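Local coordinates for protein glutathione S-transferase omega-like 2 (Saccharomyces cerevisiae, PDB 5LKB) that reduces dehydroascorbate and beta-hydroxyethyl disulfide with glutathione as a one-cysteine thiol transferase and reacts with glutathionyl-(hydro)quinones, at residues A[42-47]-A[51-56]. Residues are numbered along the deposited sequence; the frame is centred on the assembly and turned at random.
Sequences VSLACP and RTLITR
In the thioredoxin-like domain of glutathione transferases the first strand runs through a short loop into the catalytic helix, and here V42, at the end of that strand, and L44 in the loop close against L53 of the helix. Both methyls of V42 meet one methyl of L53: CG1 lies 3.9 Å and CG2 4.0 Å from L53 CD2, the two side chains crossing obliquely. CG1 also passes T52 OG1, a hydroxyl whose hydrogen bond goes to the carbonyl of A49, one turn back. L44 comes in at about a right angle and sets its CD2 3.6 Å from L53 CD1, a methyl that also lies beside V42 CG2. The first bond of the L53 side chain points toward the loop, and CG anti to the carbonyl carbon (chi1 -68°) brings both methyls to V42 and L44. Trimming V42 to an alanine would remove both its methyls, and L53 CD2 would probably lose its contact with the end of the strand, opening a gap there. The nucleophile C46 stands at the helix N-cap, its SG capping a backbone N of the first turn. Before it, S43 OG accepts from A45 N at 3.0 Å, an ST turn just ahead of the nucleophile. The first turn then closes through a weak bond from R51 N to P47 O (3.4 Å, 142°), and R51 CG lies 3.3 Å from that oxygen, which also bonds T292 OG1. Strand 66-69 packs on V42 and L53, helix 174-182 receives R51, T52 and T55, and helix 285-304, from the C-terminal domain, covers P47, I54 and T55.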
ATOM      1  N   VAL A  42      13.820 -22.261  11.324  1.00 16.22           N
ATOM      2  CA  VAL A  42      13.163 -21.386  10.365  1.00 18.21           C
ATOM      3  C   VAL A  42      12.642 -20.156  11.072  1.00 17.23           C
ATOM      4  O   VAL A  42      12.556 -20.096  12.300  1.00 16.58           O
ATOM      5  CB  VAL A  42      11.965 -22.066   9.675  1.00 16.56           C
ATOM      6  CG1 VAL A  42      12.374 -23.360   9.001  1.00 18.39           C
ATOM      7  CG2 VAL A  42      10.880 -22.381  10.676  1.00 19.11           C
ATOM      8  N   SER A  43      12.291 -19.154  10.256  1.00 15.63           N
ATOM      9  CA  SER A  43      11.264 -18.174  10.610  1.00 15.07           C
ATOM     10  C   SER A  43      10.043 -18.433   9.762  1.00 14.40           C
ATOM     11  O   SER A  43      10.154 -18.681   8.577  1.00 16.63           O
ATOM     12  CB  SER A  43      11.718 -16.735  10.388  1.00 14.69           C
ATOM     13  OG  SER A  43      10.633 -15.812  10.540  1.00 17.31           O
ATOM     14  N   LEU A  44       8.844 -18.359  10.373  1.00 14.82           N
ATOM     15  CA  LEU A  44       7.607 -18.408   9.585  1.00 15.73           C
ATOM     16  C   LEU A  44       7.365 -17.142   8.755  1.00 14.38           C
ATOM     17  O   LEU A  44       6.597 -17.216   7.791  1.00 15.62           O
ATOM     18  CB  LEU A  44       6.432 -18.591  10.532  1.00 16.56           C
ATOM     19  CG  LEU A  44       6.257 -19.943  11.197  1.00 15.84           C
ATOM     20  CD1 LEU A  44       5.308 -19.916  12.359  1.00 18.48           C
ATOM     21  CD2 LEU A  44       5.771 -20.901  10.131  1.00 21.66           C
ATOM     22  N   ALA A  45       8.092 -16.072   8.991  1.00 14.42           N
ATOM     23  CA  ALA A  45       7.930 -14.859   8.186  1.00 14.46           C
ATOM     24  C   ALA A  45       8.672 -14.955   6.854  1.00 14.65           C
ATOM     25  O   ALA A  45       8.312 -14.267   5.873  1.00 16.13           O
ATOM     26  CB  ALA A  45       8.471 -13.657   8.934  1.00 16.35           C
ATOM     27  N   CYS A  46       9.747 -15.802   6.822  1.00 15.35           N
ATOM     28  CA  CYS A  46      10.705 -15.792   5.726  1.00 17.45           C
ATOM     29  C   CYS A  46      10.200 -16.659   4.588  1.00 15.79           C
ATOM     30  O   CYS A  46       9.940 -17.845   4.811  1.00 14.76           O
ATOM     31  CB  CYS A  46      12.045 -16.392   6.209  1.00 15.39           C
ATOM     32  SG  CYS A  46      13.221 -16.667   4.903  1.00 17.69           S
ATOM     33  N   PRO A  47      10.133 -16.158   3.346  1.00 12.04           N
ATOM     34  CA  PRO A  47       9.645 -16.967   2.234  1.00 12.17           C
ATOM     35  C   PRO A  47      10.635 -18.045   1.802  1.00 13.71           C
ATOM     36  O   PRO A  47      10.243 -19.013   1.138  1.00 14.72           O
ATOM     37  CB  PRO A  47       9.437 -15.917   1.119  1.00 14.44           C
ATOM     38  CG  PRO A  47      10.438 -14.887   1.386  1.00 14.70           C
ATOM     39  CD  PRO A  47      10.478 -14.768   2.892  1.00 12.78           C
ATOM     40  N   ARG A  51       9.769 -22.234   2.061  1.00 15.21           N
ATOM     41  CA  ARG A  51       9.909 -23.280   1.058  1.00 14.45           C
ATOM     42  C   ARG A  51      10.198 -24.590   1.721  1.00 14.59           C
ATOM     43  O   ARG A  51       9.649 -25.603   1.314  1.00 15.61           O
ATOM     44  CB  ARG A  51      11.076 -22.982   0.120  1.00 14.29           C
ATOM     45  CG  ARG A  51      11.022 -21.661  -0.699  1.00 16.81           C
ATOM     46  CD  ARG A  51      12.396 -21.446  -1.277  1.00 16.26           C
ATOM     47  NE  ARG A  51      12.382 -20.531  -2.409  1.00 15.37           N
ATOM     48  CZ  ARG A  51      13.426 -20.316  -3.187  1.00 18.00           C
ATOM     49  NH1 ARG A  51      14.558 -20.999  -2.954  1.00 17.09           N
ATOM     50  NH2 ARG A  51      13.326 -19.474  -4.193  1.00 16.65           N
ATOM     51  N   THR A  52      11.043 -24.556   2.735  1.00 14.07           N
ATOM     52  CA  THR A  52      11.485 -25.796   3.365  1.00 15.29           C
ATOM     53  C   THR A  52      10.400 -26.398   4.240  1.00 15.56           C
ATOM     54  O   THR A  52      10.333 -27.627   4.359  1.00 15.18           O
ATOM     55  CB  THR A  52      12.794 -25.587   4.135  1.00 14.19           C
ATOM     56  OG1 THR A  52      12.640 -24.845   5.330  1.00 15.87           O
ATOM     57  CG2 THR A  52      13.842 -24.907   3.301  1.00 15.28           C
ATOM     58  N   LEU A  53       9.558 -25.571   4.889  1.00 14.94           N
ATOM     59  CA  LEU A  53       8.456 -26.092   5.681  1.00 15.57           C
ATOM     60  C   LEU A  53       7.438 -26.789   4.793  1.00 16.16           C
ATOM     61  O   LEU A  53       6.962 -27.880   5.131  1.00 14.96           O
ATOM     62  CB  LEU A  53       7.781 -24.987   6.443  1.00 14.04           C
ATOM     63  CG  LEU A  53       8.549 -24.337   7.543  1.00 17.95           C
ATOM     64  CD1 LEU A  53       7.688 -23.210   8.180  1.00 17.75           C
ATOM     65  CD2 LEU A  53       8.979 -25.300   8.639  1.00 19.01           C
ATOM     66  N   ILE A  54       7.094 -26.191   3.657  1.00 14.19           N
ATOM     67  CA  ILE A  54       6.133 -26.781   2.744  1.00 14.03           C
ATOM     68  C   ILE A  54       6.663 -28.141   2.260  1.00 14.57           C
ATOM     69  O   ILE A  54       5.946 -29.150   2.227  1.00 15.47           O
ATOM     70  CB  ILE A  54       5.827 -25.850   1.555  1.00 15.24           C
ATOM     71  CG1 ILE A  54       5.108 -24.585   2.077  1.00 15.72           C
ATOM     72  CG2 ILE A  54       4.965 -26.541   0.527  1.00 16.18           C
ATOM     73  CD1 ILE A  54       5.219 -23.413   1.154  1.00 15.86           C
ATOM     74  N   THR A  55       7.927 -28.161   1.864  1.00 14.55           N
ATOM     75  CA  THR A  55       8.522 -29.368   1.306  1.00 15.68           C
ATOM     76  C   THR A  55       8.649 -30.448   2.372  1.00 18.04           C
ATOM     77  O   THR A  55       8.343 -31.619   2.103  1.00 17.55           O
ATOM     78  CB  THR A  55       9.874 -29.017   0.688  1.00 16.19           C
ATOM     79  OG1 THR A  55       9.729 -28.018  -0.343  1.00 16.53           O
ATOM     80  CG2 THR A  55      10.479 -30.234  -0.018  1.00 16.94           C
ATOM     81  N   ARG A  56       9.053 -30.078   3.581  1.00 15.96           N
ATOM     82  CA  ARG A  56       9.072 -31.005   4.703  1.00 16.13           C
ATOM     83  C   ARG A  56       7.719 -31.676   4.911  1.00 18.51           C
ATOM     84  O   ARG A  56       7.626 -32.891   5.169  1.00 17.34           O
ATOM     85  CB  ARG A  56       9.613 -30.322   5.967  1.00 15.07           C
ATOM     86  CG  ARG A  56       9.465 -31.121   7.265  1.00 17.84           C
ATOM     87  CD  ARG A  56      10.163 -30.388   8.336  1.00 15.59           C
ATOM     88  NE  ARG A  56       9.880 -30.846   9.699  1.00 19.37           N
ATOM     89  CZ  ARG A  56       8.980 -30.361  10.546  1.00 21.59           C
ATOM     90  NH1 ARG A  56       8.162 -29.338  10.223  1.00 17.22           N
ATOM     91  NH2 ARG A  56       8.927 -30.842  11.780  1.00 20.25           N
TER